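Metal-independent carbonic anhydrase (Nostoc sp. PCC 7120 = FACHB-418, PDB 7C5W) catalyses the hydration of carbon dioxide to bicarbonate without a metal cofactor and works as a tetramer built from two dimers. Local coordinates at residues L58-I63 with T89-A94; K34-A39 with D65-Q70; E26-A31 with G163-I168; L30-A35 with W155-D160. All coordinates share one frame; numbering follows the deposited sequence.

Interaction 1 of 4, residues L58-I63 with T89-A94; sequences LAEKVI and TTRAGA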
loop_
_atom_site.group_PDB
_atom_site.type_symbol
_atom_site.label_atom_id
_atom_site.label_comp_id
_atom_site.label_asym_id
_atom_site.label_seq_id
_atom_site.Cartn_x
_atom_site.Cartn_y
_atom_site.Cartn_z
ATOM N N LEU A 58 -14.230 25.117 17.076
ATOM C CA LEU A 58 -13.096 24.246 17.459
ATOM C C LEU A 58 -13.315 22.860 16.845
ATOM O O LEU A 58 -12.355 22.322 16.286
ATOM C CB LEU A 58 -12.974 24.166 18.980
ATOM C CG LEU A 58 -11.843 23.266 19.473
ATOM C CD1 LEU A 58 -10.532 23.628 18.812
ATOM C CD2 LEU A 58 -11.678 23.339 20.975
ATOM N N ALA A 59 -14.533 22.325 16.936
ATOM C CA ALA A 59 -14.923 21.023 16.347
ATOM C C ALA A 59 -14.634 21.039 14.839
ATOM O O ALA A 59 -14.165 20.018 14.325
ATOM C CB ALA A 59 -16.374 20.729 16.631
ATOM N N GLU A 60 -14.883 22.164 14.169
ATOM C CA GLU A 60 -14.712 22.302 12.699
ATOM C C GLU A 60 -13.233 22.131 12.329
ATOM O O GLU A 60 -12.950 21.407 11.350
ATOM C CB GLU A 60 -15.241 23.651 12.222
ATOM C CG GLU A 60 -16.748 23.659 12.066
ATOM C CD GLU A 60 -17.316 24.875 11.360
ATOM O OE1 GLU A 60 -18.159 25.559 11.980
ATOM O OE2 GLU A 60 -16.930 25.115 10.188
ATOM N N LYS A 61 -12.333 22.788 13.065
ATOM C CA LYS A 61 -10.869 22.718 12.816
ATOM C C LYS A 61 -10.416 21.286 13.154
ATOM O O LYS A 61 -9.641 20.705 12.372
ATOM C CB LYS A 61 -10.131 23.826 13.579
ATOM N N VAL A 62 -10.949 20.704 14.228
ATOM C CA VAL A 62 -10.648 19.306 14.659
ATOM C C VAL A 62 -10.997 18.329 13.525
ATOM O O VAL A 62 -10.139 17.521 13.155
ATOM C CB VAL A 62 -11.399 18.925 15.945
ATOM C CG1 VAL A 62 -11.353 17.424 16.168
ATOM C CG2 VAL A 62 -10.857 19.662 17.157
ATOM N N ILE A 63 -12.208 18.407 12.981
ATOM C CA ILE A 63 -12.692 17.505 11.894
ATOM C C ILE A 63 -11.845 17.715 10.634
ATOM O O ILE A 63 -11.501 16.713 9.962
ATOM C CB ILE A 63 -14.186 17.745 11.631
ATOM C CG1 ILE A 63 -15.025 17.119 12.746
ATOM C CG2 ILE A 63 -14.579 17.243 10.248
ATOM C CD1 ILE A 63 -16.457 17.567 12.762
ATOM N N THR A 89 -20.868 10.221 6.412
ATOM C CA THR A 89 -19.913 10.207 5.269
ATOM C C THR A 89 -19.510 11.637 4.853
ATOM O O THR A 89 -18.537 11.779 4.080
ATOM C CB THR A 89 -20.515 9.376 4.132
ATOM O OG1 THR A 89 -21.813 9.878 3.807
ATOM C CG2 THR A 89 -20.660 7.924 4.517
ATOM N N THR A 90 -20.180 12.665 5.376
ATOM C CA THR A 90 -19.905 14.097 5.071
ATOM C C THR A 90 -19.411 14.817 6.331
ATOM O O THR A 90 -19.793 14.408 7.443
ATOM C CB THR A 90 -21.134 14.818 4.506
ATOM O OG1 THR A 90 -22.035 15.057 5.588
ATOM C CG2 THR A 90 -21.834 14.042 3.405
ATOM N N ARG A 91 -18.570 15.836 6.132
ATOM C CA ARG A 91 -18.076 16.777 7.164
ATOM C C ARG A 91 -19.239 17.236 8.058
ATOM O O ARG A 91 -19.097 17.194 9.299
ATOM C CB ARG A 91 -17.402 17.952 6.449
ATOM C CG ARG A 91 -16.715 18.949 7.367
ATOM C CD ARG A 91 -16.067 20.065 6.566
ATOM N NE ARG A 91 -15.434 21.056 7.426
ATOM C CZ ARG A 91 -16.085 21.982 8.128
ATOM N NH1 ARG A 91 -17.407 22.044 8.092
ATOM N NH2 ARG A 91 -15.407 22.841 8.872
ATOM N N ALA A 92 -20.346 17.676 7.458
ATOM C CA ALA A 92 -21.520 18.213 8.184
ATOM C C ALA A 92 -22.067 17.133 9.117
ATOM O O ALA A 92 -22.425 17.461 10.266
ATOM C CB ALA A 92 -22.568 18.678 7.204
ATOM N N GLY A 93 -22.143 15.889 8.638
ATOM C CA GLY A 93 -22.600 14.738 9.445
ATOM C C GLY A 93 -21.759 14.583 10.705
ATOM O O GLY A 93 -22.339 14.346 11.790
ATOM N N ALA A 94 -20.435 14.729 10.576
ATOM C CA ALA A 94 -19.453 14.517 11.669
ATOM C C ALA A 94 -19.585 15.654 12.686
ATOM O O ALA A 94 -19.715 15.357 13.881
ATOM C CB ALA A 94 -18.051 14.416 11.108
#

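Interaction 2 of 4, residues K34-A39 with D65-Q70; sequences KAWGEA and DAYGYQ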
loop_
_atom_site.group_PDB
_atom_site.type_symbol
_atom_site.label_atom_id
_atom_site.label_comp_id
_atom_site.label_asym_id
_atom_site.label_seq_id
_atom_site.Cartn_x
_atom_site.Cartn_y
_atom_site.Cartn_z
ATOM N N LYS A 34 -4.272 9.360 20.604
ATOM C CA LYS A 34 -4.235 10.291 21.773
ATOM C C LYS A 34 -4.720 11.684 21.346
ATOM O O LYS A 34 -5.438 12.324 22.132
ATOM C CB LYS A 34 -2.834 10.366 22.393
ATOM N N ALA A 35 -4.375 12.114 20.135
ATOM C CA ALA A 35 -4.733 13.440 19.573
ATOM C C ALA A 35 -6.250 13.537 19.387
ATOM O O ALA A 35 -6.790 14.643 19.544
ATOM C CB ALA A 35 -4.001 13.691 18.273
ATOM N N TRP A 36 -6.915 12.427 19.058
ATOM C CA TRP A 36 -8.391 12.400 18.900
ATOM C C TRP A 36 -9.047 12.582 20.276
ATOM O O TRP A 36 -9.993 13.398 20.388
ATOM C CB TRP A 36 -8.856 11.103 18.246
ATOM C CG TRP A 36 -10.339 11.058 18.065
ATOM C CD1 TRP A 36 -11.025 11.448 16.956
ATOM C CD2 TRP A 36 -11.327 10.609 19.011
ATOM N NE1 TRP A 36 -12.365 11.257 17.139
ATOM C CE2 TRP A 36 -12.584 10.741 18.387
ATOM C CE3 TRP A 36 -11.283 10.098 20.313
ATOM C CZ2 TRP A 36 -13.777 10.402 19.022
ATOM C CZ3 TRP A 36 -12.458 9.752 20.939
ATOM C CH2 TRP A 36 -13.689 9.894 20.296
ATOM N N GLY A 37 -8.578 11.817 21.268
ATOM C CA GLY A 37 -8.964 11.979 22.681
ATOM C C GLY A 37 -8.829 13.430 23.113
ATOM O O GLY A 37 -9.836 14.006 23.537
ATOM N N GLU A 38 -7.628 14.001 22.977
ATOM C CA GLU A 38 -7.313 15.390 23.392
ATOM C C GLU A 38 -8.297 16.354 22.735
ATOM O O GLU A 38 -8.683 17.336 23.387
ATOM C CB GLU A 38 -5.893 15.778 22.991
ATOM C CG GLU A 38 -4.853 15.342 23.996
ATOM C CD GLU A 38 -3.455 15.828 23.668
ATOM O OE1 GLU A 38 -3.332 16.944 23.114
ATOM O OE2 GLU A 38 -2.499 15.083 23.956
ATOM N N ALA A 39 -8.663 16.086 21.484
ATOM C CA ALA A 39 -9.526 16.969 20.676
ATOM C C ALA A 39 -10.950 16.903 21.233
ATOM O O ALA A 39 -11.568 17.970 21.391
ATOM C CB ALA A 39 -9.456 16.585 19.217
ATOM N N ASP A 65 -8.783 18.721 10.589
ATOM C CA ASP A 65 -7.411 18.269 10.943
ATOM C C ASP A 65 -7.299 16.741 11.020
ATOM O O ASP A 65 -6.374 16.210 10.416
ATOM C CB ASP A 65 -6.996 18.776 12.319
ATOM C CG ASP A 65 -6.013 19.920 12.261
ATOM O OD1 ASP A 65 -6.176 20.775 11.367
ATOM O OD2 ASP A 65 -5.091 19.927 13.101
ATOM N N ALA A 66 -8.159 16.088 11.806
ATOM C CA ALA A 66 -7.975 14.697 12.281
ATOM C C ALA A 66 -8.685 13.703 11.349
ATOM O O ALA A 66 -8.255 12.540 11.321
ATOM C CB ALA A 66 -8.457 14.556 13.703
ATOM N N TYR A 67 -9.719 14.143 10.624
ATOM C CA TYR A 67 -10.504 13.304 9.682
ATOM C C TYR A 67 -10.060 13.590 8.245
ATOM O O TYR A 67 -9.224 14.486 8.033
ATOM C CB TYR A 67 -12.000 13.507 9.909
ATOM C CG TYR A 67 -12.523 12.868 11.172
ATOM C CD1 TYR A 67 -12.388 13.488 12.404
ATOM C CD2 TYR A 67 -13.135 11.627 11.139
ATOM C CE1 TYR A 67 -12.852 12.895 13.566
ATOM C CE2 TYR A 67 -13.613 11.026 12.290
ATOM C CZ TYR A 67 -13.475 11.663 13.509
ATOM O OH TYR A 67 -13.952 11.067 14.642
ATOM N N GLY A 68 -10.584 12.826 7.285
ATOM C CA GLY A 68 -10.119 12.845 5.884
ATOM C C GLY A 68 -11.244 13.062 4.889
ATOM O O GLY A 68 -11.152 12.506 3.778
ATOM N N TYR A 69 -12.235 13.890 5.240
ATOM C CA TYR A 69 -13.388 14.243 4.371
ATOM C C TYR A 69 -12.896 14.893 3.074
ATOM O O TYR A 69 -13.638 14.831 2.079
ATOM C CB TYR A 69 -14.382 15.113 5.139
ATOM C CG TYR A 69 -15.171 14.316 6.149
ATOM C CD1 TYR A 69 -16.156 13.437 5.731
ATOM C CD2 TYR A 69 -14.915 14.408 7.513
ATOM C CE1 TYR A 69 -16.884 12.689 6.639
ATOM C CE2 TYR A 69 -15.644 13.669 8.433
ATOM C CZ TYR A 69 -16.628 12.801 7.994
ATOM O OH TYR A 69 -17.350 12.030 8.863
ATOM N N GLN A 70 -11.679 15.444 3.078
ATOM C CA GLN A 70 -11.034 16.049 1.882
ATOM C C GLN A 70 -10.840 14.998 0.780
ATOM O O GLN A 70 -10.820 15.398 -0.384
ATOM C CB GLN A 70 -9.685 16.678 2.239
ATOM C CG GLN A 70 -9.803 17.889 3.159
ATOM C CD GLN A 70 -9.760 17.525 4.626
ATOM O OE1 GLN A 70 -9.939 16.367 5.013
ATOM N NE2 GLN A 70 -9.522 18.527 5.460
#

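Interaction 3 of 4, residues E26-A31 with G163-I168; sequences ESEVLA and GKLRII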
loop_
_atom_site.group_PDB
_atom_site.type_symbol
_atom_site.label_atom_id
_atom_site.label_comp_id
_atom_site.label_asym_id
_atom_site.label_seq_id
_atom_site.Cartn_x
_atom_site.Cartn_y
_atom_site.Cartn_z
ATOM N N GLU A 26 4.142 2.482 14.537
ATOM C CA GLU A 26 3.327 2.224 15.747
ATOM C C GLU A 26 3.143 3.531 16.527
ATOM O O GLU A 26 2.006 3.805 16.944
ATOM C CB GLU A 26 3.990 1.140 16.597
ATOM C CG GLU A 26 3.179 0.758 17.820
ATOM C CD GLU A 26 3.682 -0.484 18.530
ATOM O OE1 GLU A 26 2.882 -1.093 19.285
ATOM O OE2 GLU A 26 4.869 -0.847 18.312
ATOM N N SER A 27 4.218 4.301 16.719
ATOM C CA SER A 27 4.231 5.507 17.585
ATOM C C SER A 27 3.339 6.602 16.972
ATOM O O SER A 27 2.636 7.281 17.739
ATOM C CB SER A 27 5.642 5.990 17.847
ATOM O OG SER A 27 6.163 6.672 16.718
ATOM N N GLU A 28 3.365 6.763 15.648
ATOM C CA GLU A 28 2.449 7.657 14.891
ATOM C C GLU A 28 0.983 7.270 15.144
ATOM O O GLU A 28 0.147 8.180 15.275
ATOM C CB GLU A 28 2.749 7.582 13.394
ATOM C CG GLU A 28 3.949 8.405 12.960
ATOM C CD GLU A 28 4.304 8.246 11.488
ATOM O OE1 GLU A 28 4.025 7.172 10.922
ATOM O OE2 GLU A 28 4.853 9.190 10.904
ATOM N N VAL A 29 0.668 5.973 15.191
ATOM C CA VAL A 29 -0.723 5.482 15.404
ATOM C C VAL A 29 -1.153 5.848 16.828
ATOM O O VAL A 29 -2.264 6.389 16.991
ATOM C CB VAL A 29 -0.854 3.967 15.163
ATOM C CG1 VAL A 29 -2.228 3.458 15.569
ATOM C CG2 VAL A 29 -0.557 3.598 13.722
ATOM N N LEU A 30 -0.317 5.548 17.824
ATOM C CA LEU A 30 -0.637 5.803 19.252
ATOM C C LEU A 30 -0.823 7.313 19.443
ATOM O O LEU A 30 -1.793 7.715 20.114
ATOM C CB LEU A 30 0.469 5.236 20.145
ATOM C CG LEU A 30 0.636 3.716 20.082
ATOM C CD1 LEU A 30 1.658 3.237 21.113
ATOM C CD2 LEU A 30 -0.695 3.002 20.285
ATOM N N ALA A 31 0.046 8.114 18.831
ATOM C CA ALA A 31 -0.018 9.591 18.866
ATOM C C ALA A 31 -1.365 10.067 18.299
ATOM O O ALA A 31 -2.040 10.839 18.997
ATOM C CB ALA A 31 1.146 10.189 18.114
ATOM N N GLY A 163 2.345 13.767 5.317
ATOM C CA GLY A 163 2.854 12.890 6.393
ATOM C C GLY A 163 2.037 12.949 7.677
ATOM O O GLY A 163 2.544 12.472 8.715
ATOM N N LYS A 164 0.810 13.479 7.634
ATOM C CA LYS A 164 -0.092 13.543 8.821
ATOM C C LYS A 164 -1.144 12.430 8.709
ATOM O O LYS A 164 -1.645 12.170 7.588
ATOM C CB LYS A 164 -0.731 14.934 8.947
ATOM N N LEU A 165 -1.465 11.788 9.833
ATOM C CA LEU A 165 -2.457 10.682 9.912
ATOM C C LEU A 165 -3.878 11.258 9.931
ATOM O O LEU A 165 -4.181 12.065 10.827
ATOM C CB LEU A 165 -2.171 9.866 11.175
ATOM C CG LEU A 165 -1.186 8.722 10.992
ATOM C CD1 LEU A 165 0.197 9.257 10.633
ATOM C CD2 LEU A 165 -1.131 7.863 12.242
ATOM N N ARG A 166 -4.715 10.830 8.990
ATOM C CA ARG A 166 -6.132 11.250 8.868
ATOM C C ARG A 166 -7.032 10.028 9.028
ATOM O O ARG A 166 -6.743 8.979 8.393
ATOM C CB ARG A 166 -6.375 11.916 7.513
ATOM C CG ARG A 166 -5.220 12.792 7.053
ATOM C CD ARG A 166 -5.165 14.111 7.792
ATOM N NE ARG A 166 -6.228 14.985 7.321
ATOM C CZ ARG A 166 -6.143 15.765 6.252
ATOM N NH1 ARG A 166 -5.029 15.788 5.539
ATOM N NH2 ARG A 166 -7.173 16.508 5.894
ATOM N N ILE A 167 -8.091 10.168 9.830
ATOM C CA ILE A 167 -9.159 9.146 10.008
ATOM C C ILE A 167 -9.998 9.075 8.727
ATOM O O ILE A 167 -10.620 10.088 8.346
ATOM C CB ILE A 167 -10.019 9.472 11.242
ATOM C CG1 ILE A 167 -9.188 9.426 12.530
ATOM C CG2 ILE A 167 -11.232 8.567 11.309
ATOM C CD1 ILE A 167 -9.800 10.202 13.677
ATOM N N ILE A 168 -10.003 7.902 8.095
ATOM C CA ILE A 168 -10.848 7.572 6.912
ATOM C C ILE A 168 -11.880 6.518 7.318
ATOM O O ILE A 168 -12.837 6.300 6.545
ATOM C CB ILE A 168 -9.961 7.094 5.747
ATOM C CG1 ILE A 168 -9.141 5.856 6.128
ATOM C CG2 ILE A 168 -9.083 8.240 5.266
ATOM C CD1 ILE A 168 -8.485 5.151 4.953
#

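Interaction 4 of 4, residues L30-A35 with W155-D160; sequences LAAQKA and WQFLKD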
loop_
_atom_site.group_PDB
_atom_site.type_symbol
_atom_site.label_atom_id
_atom_site.label_comp_id
_atom_site.label_asym_id
_atom_site.label_seq_id
_atom_site.Cartn_x
_atom_site.Cartn_y
_atom_site.Cartn_z
ATOM N N LEU A 30 -0.317 5.548 17.824
ATOM C CA LEU A 30 -0.637 5.803 19.252
ATOM C C LEU A 30 -0.823 7.313 19.443
ATOM O O LEU A 30 -1.793 7.715 20.114
ATOM C CB LEU A 30 0.469 5.236 20.145
ATOM C CG LEU A 30 0.636 3.716 20.082
ATOM C CD1 LEU A 30 1.658 3.237 21.113
ATOM C CD2 LEU A 30 -0.695 3.002 20.285
ATOM N N ALA A 31 0.046 8.114 18.831
ATOM C CA ALA A 31 -0.018 9.591 18.866
ATOM C C ALA A 31 -1.365 10.067 18.299
ATOM O O ALA A 31 -2.040 10.839 18.997
ATOM C CB ALA A 31 1.146 10.189 18.114
ATOM N N ALA A 32 -1.749 9.615 17.100
ATOM C CA ALA A 32 -3.014 10.002 16.432
ATOM C C ALA A 32 -4.225 9.581 17.285
ATOM O O ALA A 32 -5.172 10.375 17.372
ATOM C CB ALA A 32 -3.069 9.429 15.038
ATOM N N GLN A 33 -4.201 8.393 17.898
ATOM C CA GLN A 33 -5.253 7.939 18.846
ATOM C C GLN A 33 -5.388 8.983 19.962
ATOM O O GLN A 33 -6.522 9.427 20.212
ATOM C CB GLN A 33 -4.945 6.561 19.444
ATOM C CG GLN A 33 -5.090 5.392 18.473
ATOM C CD GLN A 33 -5.044 4.068 19.200
ATOM O OE1 GLN A 33 -4.151 3.815 20.011
ATOM N NE2 GLN A 33 -6.037 3.224 18.960
ATOM N N LYS A 34 -4.272 9.360 20.604
ATOM C CA LYS A 34 -4.235 10.291 21.773
ATOM C C LYS A 34 -4.720 11.684 21.346
ATOM O O LYS A 34 -5.438 12.324 22.132
ATOM C CB LYS A 34 -2.834 10.366 22.393
ATOM N N ALA A 35 -4.375 12.114 20.135
ATOM C CA ALA A 35 -4.733 13.440 19.573
ATOM C C ALA A 35 -6.250 13.537 19.387
ATOM O O ALA A 35 -6.790 14.643 19.544
ATOM C CB ALA A 35 -4.001 13.691 18.273
ATOM N N TRP A 155 -10.567 2.400 14.400
ATOM C CA TRP A 155 -10.054 3.541 13.586
ATOM C C TRP A 155 -9.237 3.010 12.403
ATOM O O TRP A 155 -8.553 1.978 12.566
ATOM C CB TRP A 155 -9.155 4.455 14.413
ATOM C CG TRP A 155 -9.851 5.513 15.202
ATOM C CD1 TRP A 155 -10.741 6.438 14.747
ATOM C CD2 TRP A 155 -9.635 5.807 16.590
ATOM N NE1 TRP A 155 -11.112 7.270 15.766
ATOM C CE2 TRP A 155 -10.454 6.909 16.907
ATOM C CE3 TRP A 155 -8.832 5.248 17.590
ATOM C CZ2 TRP A 155 -10.504 7.451 18.190
ATOM C CZ3 TRP A 155 -8.878 5.790 18.855
ATOM C CH2 TRP A 155 -9.703 6.876 19.148
ATOM N N GLN A 156 -9.254 3.715 11.274
ATOM C CA GLN A 156 -8.239 3.525 10.204
ATOM C C GLN A 156 -7.616 4.885 9.891
ATOM O O GLN A 156 -8.365 5.813 9.612
ATOM C CB GLN A 156 -8.846 2.893 8.953
ATOM C CG GLN A 156 -7.802 2.468 7.927
ATOM C CD GLN A 156 -8.420 1.874 6.682
ATOM O OE1 GLN A 156 -7.729 1.455 5.758
ATOM N NE2 GLN A 156 -9.735 1.839 6.635
ATOM N N PHE A 157 -6.294 4.985 9.991
ATOM C CA PHE A 157 -5.518 6.207 9.695
ATOM C C PHE A 157 -4.849 6.063 8.330
ATOM O O PHE A 157 -4.255 5.004 8.056
ATOM C CB PHE A 157 -4.490 6.451 10.796
ATOM C CG PHE A 157 -5.117 6.675 12.148
ATOM C CD1 PHE A 157 -5.597 7.926 12.508
ATOM C CD2 PHE A 157 -5.263 5.623 13.041
ATOM C CE1 PHE A 157 -6.188 8.124 13.748
ATOM C CE2 PHE A 157 -5.846 5.827 14.281
ATOM C CZ PHE A 157 -6.311 7.074 14.629
ATOM N N LEU A 158 -4.978 7.096 7.499
ATOM C CA LEU A 158 -4.198 7.261 6.244
ATOM C C LEU A 158 -3.182 8.399 6.431
ATOM O O LEU A 158 -3.560 9.467 6.949
ATOM C CB LEU A 158 -5.173 7.547 5.101
ATOM C CG LEU A 158 -4.542 7.835 3.742
ATOM C CD1 LEU A 158 -3.815 6.617 3.220
ATOM C CD2 LEU A 158 -5.600 8.266 2.739
ATOM N N LYS A 159 -1.925 8.158 6.067
ATOM C CA LYS A 159 -0.836 9.171 6.088
ATOM C C LYS A 159 -0.900 9.944 4.767
ATOM O O LYS A 159 -0.636 9.326 3.707
ATOM C CB LYS A 159 0.511 8.473 6.292
ATOM C CG LYS A 159 1.716 9.389 6.440
ATOM C CD LYS A 159 2.914 8.631 6.948
ATOM C CE LYS A 159 3.947 9.495 7.630
ATOM N NZ LYS A 159 4.815 8.698 8.529
ATOM N N ASP A 160 -1.309 11.216 4.820
ATOM C CA ASP A 160 -1.531 12.063 3.617
ATOM C C ASP A 160 -0.176 12.461 3.015
ATOM O O ASP A 160 0.872 12.139 3.627
ATOM C CB ASP A 160 -2.388 13.295 3.926
ATOM C CG ASP A 160 -1.806 14.231 4.971
ATOM O OD1 ASP A 160 -0.564 14.206 5.181
ATOM O OD2 ASP A 160 -2.607 14.970 5.584
#

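Interaction 1 of 4, residues L58-I63 with T89-A94
The capped first turn of helix 91-99 docks against the later part of helix 52-66, with Arg91 and Ala94 meeting Glu60 and Ile63. The contact has a polar rim and an apolar inner side. At the rim, Arg91 NH2 gives a nearly straight hydrogen bond to Glu60 OE2, 3.0 Å long with an N-H...O angle of 171°. OE2 lies at the guanidinium edge, close to its plane, and accepts through its anti lone pair. The carboxylate stands almost upright on the guanidinium, the planes 84° apart. This is a salt bridge through one nitrogen. Arg91 reaches it with CG anti to the backbone N (chi1 -174°) and an extended chain on to NE. Its NE also makes a salt bridge with Asp64, so two carboxylates share one guanidinium. A leucine here would probably leave Glu60 and Asp64 without their common positive partner. Further in, Ile63 touches with both branches. Its CG2 packs at 4.0 Å on Arg91 CG. Its CD1 reaches Ala94, 3.9 Å from CB. Ala94 is three residues before Tyr97, which binds hydrogencarbonate. At the start of the helix, Thr90 OG1 accepts from Gly93 N at 3.2 Å. That bond is the classic threonine N-cap, here opening a helix packed against the flank of another.

Interaction 2 of 4, residues K34-A39 with D65-Q70
The indole of Trp36 and the phenol of Tyr67 meet rim to rim, and neither ring lies over the face of the other. The Tyr67 edge carbon CE1 and its hydroxyl both lie at the Trp36 edge, near the indole plane. CE1 is 4.1 Å from Trp36 CD1. The Trp36 five-membered ring and the Tyr67 ring have centroids 5.9 Å apart and planes at 64°. Trp36 also forms an edge-to-face pair with the ring of Trp155 and meets the ring of His170, while Tyr67 meets that of Phe76. The polar link is Trp36 NE1 to Tyr67 OH, 3.0 Å long. The indole N-H is the donor, and the bond is bent, with an angle of 149°. The hydroxyl position, and so the bond length, is less certain. In Trp36 the ring swings out anti to the backbone N (chi1 -179°), which brings the NE1 edge to Tyr67. Both residues are buried, and the bond probably gives the indole nitrogen a partner inside the protein. The side chain of Trp36 is about 7 Å from those of Thr79 and Tyr97, which bind hydrogencarbonate. Tyr67 is the first residue to leave helical geometry after helix 52-66. The pair thus joins helix 26-50 to the exit of helix 52-66. Both rings rest on Ile167 of strand 165-173, and Tyr67 also packs on Phe98 of helix 91-99.

Interaction 3 of 4, residues E26-A31 with G163-I168
The carboxylate of Glu28, whose CB packs on Leu165, has two polar partners. OE1 accepts from the backbone N of Thr25, just before the helix. OE2 pairs with Lys159 NZ on the neighbouring strand 148-159, a salt bridge modelled implausibly short, so its exact geometry is doubtful. A glutamate at the third helical position bonding back to the N-cap residue resembles half of a capping box. The fold is consistent with the NTF2-like alpha+beta barrel, in which a long N-terminal helix lies on a curved sheet. Here the first turns of helix 26-50 rest on strand 165-173. The link between the two segments themselves is apolar, and Leu165 carries it. Both of its methyls approach the helix. CD1 and CD2 each lie 4.1 Å from Glu28 CB, so the methylene sits across the fork of the leucine. CD2 goes further and lies against the helix backbone, 3.3 Å from Glu28 O and 3.6 Å from Glu28 C. These are methyl contacts with the peptide, not bonds. With its CG anti to the carbonyl carbon (chi1 -79°), Glu28 runs on as an extended chain that takes the carboxylate to Thr25 N and Lys159. Leu165 also packs on Ala32 and Ile24. Val29 directs its CB away from strand 165-173, and its side chain packs on Ala133 and Thr135 of strand 132-143. Its backbone still faces the leucine, with Leu165 CD2 3.9 Å from Val29 N.

Interaction 4 of 4, residues L30-A35 with W155-D160
Ala32 and Phe157 make a CH-pi contact. The Ala32 methyl sits over one face of the phenyl ring, with CB 4.0 Å from the centroid and 27° off the ring normal. It leans toward one side of the ring, and its nearest carbon is Phe157 CE1 at 3.6 Å. The ring itself turns its rim on to the next side chain of the strand face. Phe157 CZ stands 3.7 Å above the plane of the Trp155 ring, displaced toward its rim. These are alternate residues of one strand, and both point at the helix. Helix 26-50 here crosses the face of strand 148-159 in the mixed sheet; their short-segment axes approach to 10.2 Å at 115°. Such helix-on-sheet packing fits an NTF2-like fold. The second kind of contact is between Gln33 and Trp155. Gln33 CG lies anti to the carbonyl carbon (chi1 -72°) and the chain is extended beyond it, which carries the amide along the six-membered rim of the indole. On the way, Gln33 CG lies 3.8 Å from Trp155 CZ3. NE2 then comes to the ring edge, near the ring plane, 3.7 Å from Trp155 CE3. This is packing, since the amide finds its polar partners on the strands beyond. Gln33 OE1 accepts from Asn123 ND2, and NE2 has a weak hydrogen bond to Thr135 OG1. With a methionine in its place, Asn123 ND2 is likely to lose this acceptor and Thr135 OG1 its weak donor. The side chain of Trp155 lies about 9 Å from that of Thr79, a hydrogencarbonate-binding residue.

Interactions 2, 3 and 4 all use helix 26-50, while interaction 1 joins the next two helices. Interactions 2 and 4 are buried and rich in aromatic rings; they touch through Trp36 and Trp155. Interactions 1 and 3 are only partly buried, and each pairs an apolar contact with a glutamate salt bridge. In interaction 1 that bridge crosses between the segments; in interaction 3 it runs to Lys159, a residue of interaction 4. Interactions 3 and 4 have centres about 3 Å apart and meet neighbouring strands of one sheet. Interaction 1 touches interaction 2 through Tyr69, but stays clear of the other two.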